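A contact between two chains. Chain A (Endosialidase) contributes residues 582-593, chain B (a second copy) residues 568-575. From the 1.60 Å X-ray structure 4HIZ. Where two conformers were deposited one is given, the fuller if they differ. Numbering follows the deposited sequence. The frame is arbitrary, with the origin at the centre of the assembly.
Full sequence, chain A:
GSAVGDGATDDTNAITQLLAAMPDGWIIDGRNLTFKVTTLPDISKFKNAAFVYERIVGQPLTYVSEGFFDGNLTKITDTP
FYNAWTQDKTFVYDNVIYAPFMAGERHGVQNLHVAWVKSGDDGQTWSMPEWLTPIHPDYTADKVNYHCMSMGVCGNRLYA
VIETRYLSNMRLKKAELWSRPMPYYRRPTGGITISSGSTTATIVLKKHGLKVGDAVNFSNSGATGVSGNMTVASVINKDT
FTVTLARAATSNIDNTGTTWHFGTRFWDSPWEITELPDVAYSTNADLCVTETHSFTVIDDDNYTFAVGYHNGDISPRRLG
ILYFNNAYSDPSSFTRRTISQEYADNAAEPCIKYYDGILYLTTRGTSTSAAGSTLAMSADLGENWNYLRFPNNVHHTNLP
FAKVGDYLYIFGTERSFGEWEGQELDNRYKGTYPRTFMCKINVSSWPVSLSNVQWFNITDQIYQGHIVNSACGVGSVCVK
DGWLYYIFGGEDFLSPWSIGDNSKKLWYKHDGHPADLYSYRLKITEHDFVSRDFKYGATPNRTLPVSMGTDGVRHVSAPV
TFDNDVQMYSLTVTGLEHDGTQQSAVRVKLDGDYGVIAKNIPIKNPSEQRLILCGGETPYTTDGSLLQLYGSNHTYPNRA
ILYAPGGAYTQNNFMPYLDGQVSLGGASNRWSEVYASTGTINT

Chain A 582-593: QQSAVRVKLDGD
Chain B, residues 568-575: MYSLTVTG

The two stretches join as neighbouring strands of one intermolecular parallel sheet. Strand 585-590 of chain A and the chain B strand that ends at B:Val573 run 7° apart in their N-to-C directions, with axes 4.7 Å apart at closest approach. The register pairs A:Val588 with B:Leu571, A:Lys589 with B:Thr572 and A:Leu590 with B:Val573, at CA-CA distances of 4.8, 4.7 and 4.9 Å. Extended torsions support this: phi/psi is -119/125 at A:Val588, -123/145 at A:Lys589, -135/129 at B:Leu571 and -121/127 at B:Thr572.

Four backbone hydrogen bonds fix the register, alternating in direction as parallel geometry requires. B:Leu571 N donates to A:Arg587 O at 3.3 Å, A:Lys589 N to B:Leu571 O at 2.9 Å, B:Val573 N to A:Lys589 O at 2.9 Å, and A:Asp591 N to B:Val573 O at 2.8 Å; the N-H...O angles lie between 160° and 178°. A:Lys589, B:Leu571 and B:Val573 each use both N and O across the junction. CA-H...O contacts accompany the ladder, including B:Thr572 CA to A:Lys589 O at 3.2 Å and A:Val588 CA to B:Leu571 O at 3.3 Å.

Together the stretches bury 519 Å², of which A:Asp591 gives the largest share (66 Å²), followed by B:Leu571 (58 Å²) and B:Val573 (53 Å²). A:Asp591 lies just past the A strand, at phi/psi -82/-157, and its CA-to-CB bond points toward chain B. Its chi1 is m (-70°) and chi2 is -31°. The side chain packs against two threonines by van der Waals contact: OD2 lies 3.6 Å from B:Thr572 CG2 and 3.8 Å from B:Thr574 CG2, while A:Asp591 CB is 3.4 Å from B:Thr574 O. OD1 is hydrogen-bonded elsewhere in the structure.

B:Leu571 and B:Val573 share a buried sheet face with A:Val588 and A:Leu590. B:Leu571 (chi1 t, 172°; chi2 p, 62°) brings CD2 to 4.0 Å from CG1 of A:Val588 (chi1 t, 173°), an apolar contact. Two bridges on, CB of B:Val573 (chi1 t, -171°) sits 4.3 Å from CG of A:Leu590 (chi1 m, -76°; chi2 p, 68°). Removing these hydrocarbon surfaces from water complements the backbone bonds. The other face carries A:Lys589 and B:Thr572, both chi1 m, with A:Lys589 CB 4.2 Å from B:Thr572 OG1; the remaining lysine chi angles are t, and its end leads away.

Before the ladder, water takes over. At B:Tyr569 chain B turns a corner (phi/psi -60/-49), and one water accepts from A:Arg587 N at 2.9 Å and donates to B:Tyr569 O at 2.9 Å. The tyrosine side chain (chi1 t, 179°; chi2 82°) reaches A:Gln583 (chi1 m, chi2 m, chi3 -61°), whose CG lies 3.1 Å from B:Tyr569 OH, oblique to the ring. A second water links the same side chains, 2.7 Å from A:Gln583 NE2, which donates to it, and 3.0 Å from B:Tyr569 OH.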

# COMPACT_ATOMS: atom_id res chain seq x y z
N GLN A 582 -6.54 -20.61 -19.22
CA GLN A 582 -7.77 -20.87 -18.46
C GLN A 582 -7.82 -22.34 -18.04
O GLN A 582 -7.82 -23.25 -18.89
CB GLN A 582 -8.99 -20.52 -19.34
CG GLN A 582 -10.32 -20.97 -18.75
CD GLN A 582 -10.64 -20.21 -17.46
OE1 GLN A 582 -10.65 -18.98 -17.45
NE2 GLN A 582 -10.84 -20.93 -16.35
N GLN A 583 -7.88 -22.58 -16.74
CA GLN A 583 -8.01 -23.93 -16.23
C GLN A 583 -9.35 -24.55 -16.57
O GLN A 583 -10.38 -23.86 -16.50
CB GLN A 583 -7.88 -23.95 -14.69
CG GLN A 583 -6.45 -23.68 -14.19
CD GLN A 583 -5.41 -24.67 -14.77
OE1 GLN A 583 -5.49 -25.89 -14.56
NE2 GLN A 583 -4.42 -24.14 -15.51
N SER A 584 -9.35 -25.85 -16.89
CA SER A 584 -10.59 -26.60 -17.08
C SER A 584 -11.29 -26.83 -15.76
O SER A 584 -12.51 -26.74 -15.68
CB SER A 584 -10.30 -27.96 -17.72
OG SER A 584 -10.00 -27.79 -19.10
N ALA A 585 -10.53 -27.17 -14.73
CA ALA A 585 -11.08 -27.37 -13.39
C ALA A 585 -10.77 -26.16 -12.52
O ALA A 585 -9.59 -25.86 -12.27
CB ALA A 585 -10.48 -28.63 -12.76
N VAL A 586 -11.81 -25.49 -12.03
CA VAL A 586 -11.65 -24.36 -11.12
C VAL A 586 -11.97 -24.84 -9.72
O VAL A 586 -12.94 -25.57 -9.53
CB VAL A 586 -12.55 -23.21 -11.57
CG1 VAL A 586 -12.73 -22.20 -10.43
CG2 VAL A 586 -11.88 -22.58 -12.82
N ARG A 587 -11.15 -24.47 -8.75
CA ARG A 587 -11.18 -25.15 -7.44
C ARG A 587 -11.35 -24.24 -6.23
O ARG A 587 -10.63 -23.25 -6.07
CB ARG A 587 -9.86 -25.90 -7.25
CG ARG A 587 -9.55 -26.88 -8.37
CD ARG A 587 -8.16 -27.48 -8.24
NE ARG A 587 -8.05 -28.66 -9.08
CZ ARG A 587 -7.55 -28.69 -10.31
NH1 ARG A 587 -7.11 -27.57 -10.88
NH2 ARG A 587 -7.49 -29.85 -10.96
N VAL A 588 -12.25 -24.64 -5.34
CA VAL A 588 -12.34 -24.08 -4.00
C VAL A 588 -12.10 -25.25 -3.06
O VAL A 588 -12.77 -26.26 -3.19
CB VAL A 588 -13.75 -23.52 -3.71
CG1 VAL A 588 -13.87 -23.09 -2.22
CG2 VAL A 588 -14.02 -22.32 -4.64
N LYS A 589 -11.12 -25.15 -2.17
CA LYS A 589 -10.85 -26.26 -1.25
C LYS A 589 -10.94 -25.76 0.18
O LYS A 589 -10.60 -24.62 0.47
CB LYS A 589 -9.44 -26.83 -1.47
CG LYS A 589 -9.19 -27.25 -2.91
CD LYS A 589 -7.70 -27.50 -3.13
CE LYS A 589 -7.39 -27.86 -4.56
NZ LYS A 589 -5.93 -28.18 -4.72
N LEU A 590 -11.42 -26.63 1.06
CA LEU A 590 -11.53 -26.29 2.48
C LEU A 590 -10.61 -27.18 3.32
O LEU A 590 -10.62 -28.41 3.15
CB LEU A 590 -12.98 -26.41 2.99
CG LEU A 590 -13.98 -25.28 2.60
CD1 LEU A 590 -14.25 -25.30 1.16
CD2 LEU A 590 -15.28 -25.46 3.34
N ASP A 591 -9.81 -26.55 4.16
CA ASP A 591 -9.00 -27.31 5.15
C ASP A 591 -9.89 -27.64 6.35
O ASP A 591 -11.13 -27.66 6.23
CB ASP A 591 -7.79 -26.49 5.59
CG ASP A 591 -6.76 -26.32 4.47
OD1 ASP A 591 -6.67 -27.26 3.64
OD2 ASP A 591 -6.02 -25.30 4.44
N GLY A 592 -9.25 -27.88 7.50
CA GLY A 592 -9.95 -28.28 8.72
C GLY A 592 -10.24 -29.77 8.75
O GLY A 592 -9.90 -30.51 7.84
N ASP A 593 -10.88 -30.21 9.83
CA ASP A 593 -11.36 -31.58 9.94
C ASP A 593 -12.61 -31.76 9.09
O ASP A 593 -12.80 -32.80 8.45
CB ASP A 593 -11.65 -31.91 11.41
CG ASP A 593 -10.39 -32.00 12.24
OD1 ASP A 593 -9.28 -32.14 11.67
OD2 ASP A 593 -10.54 -31.95 13.49
N MET B 568 -10.86 -14.41 -7.95
CA MET B 568 -9.55 -14.95 -7.62
C MET B 568 -9.30 -16.21 -8.40
O MET B 568 -10.22 -16.93 -8.78
CB MET B 568 -9.41 -15.22 -6.12
CG MET B 568 -10.45 -16.17 -5.60
SD MET B 568 -10.42 -16.25 -3.80
CE MET B 568 -10.95 -14.60 -3.33
N TYR B 569 -8.03 -16.48 -8.62
CA TYR B 569 -7.63 -17.64 -9.42
C TYR B 569 -8.11 -18.97 -8.85
O TYR B 569 -8.69 -19.80 -9.56
CB TYR B 569 -6.11 -17.65 -9.58
CG TYR B 569 -5.61 -18.84 -10.38
CD1 TYR B 569 -5.64 -18.82 -11.79
CD2 TYR B 569 -5.11 -19.98 -9.73
CE1 TYR B 569 -5.22 -19.88 -12.50
CE2 TYR B 569 -4.67 -21.06 -10.47
CZ TYR B 569 -4.74 -20.99 -11.86
OH TYR B 569 -4.29 -22.04 -12.64
N SER B 570 -7.87 -19.17 -7.54
CA SER B 570 -8.31 -20.35 -6.81
C SER B 570 -8.49 -19.87 -5.38
O SER B 570 -8.00 -18.80 -4.99
CB SER B 570 -7.25 -21.45 -6.86
OG SER B 570 -6.10 -21.06 -6.13
N LEU B 571 -9.19 -20.67 -4.61
CA LEU B 571 -9.46 -20.34 -3.20
C LEU B 571 -9.24 -21.56 -2.30
O LEU B 571 -9.78 -22.64 -2.57
CB LEU B 571 -10.90 -19.82 -3.05
CG LEU B 571 -11.32 -19.63 -1.59
CD1 LEU B 571 -10.44 -18.59 -0.87
CD2 LEU B 571 -12.83 -19.24 -1.55
N THR B 572 -8.46 -21.38 -1.25
CA THR B 572 -8.43 -22.36 -0.15
C THR B 572 -8.83 -21.65 1.13
O THR B 572 -8.26 -20.60 1.47
CB THR B 572 -7.03 -23.01 0.04
OG1 THR B 572 -6.68 -23.65 -1.19
CG2 THR B 572 -7.04 -24.04 1.20
N VAL B 573 -9.82 -22.20 1.82
CA VAL B 573 -10.22 -21.62 3.12
C VAL B 573 -9.52 -22.49 4.17
O VAL B 573 -9.67 -23.72 4.17
CB VAL B 573 -11.74 -21.62 3.29
CG1 VAL B 573 -12.14 -20.82 4.55
CG2 VAL B 573 -12.42 -20.97 2.05
N THR B 574 -8.73 -21.84 5.03
CA THR B 574 -7.71 -22.57 5.82
C THR B 574 -8.08 -22.87 7.28
O THR B 574 -7.67 -23.91 7.79
CB THR B 574 -6.38 -21.76 5.88
OG1 THR B 574 -6.61 -20.53 6.59
CG2 THR B 574 -5.84 -21.47 4.46
N GLY B 575 -8.80 -21.97 7.96
CA GLY B 575 -8.98 -22.07 9.40
C GLY B 575 -7.65 -22.04 10.16
O GLY B 575 -7.56 -22.48 11.32
O HOH W 1 -4.38 -21.42 -15.60
O HOH W 2 -8.98 -22.66 -9.56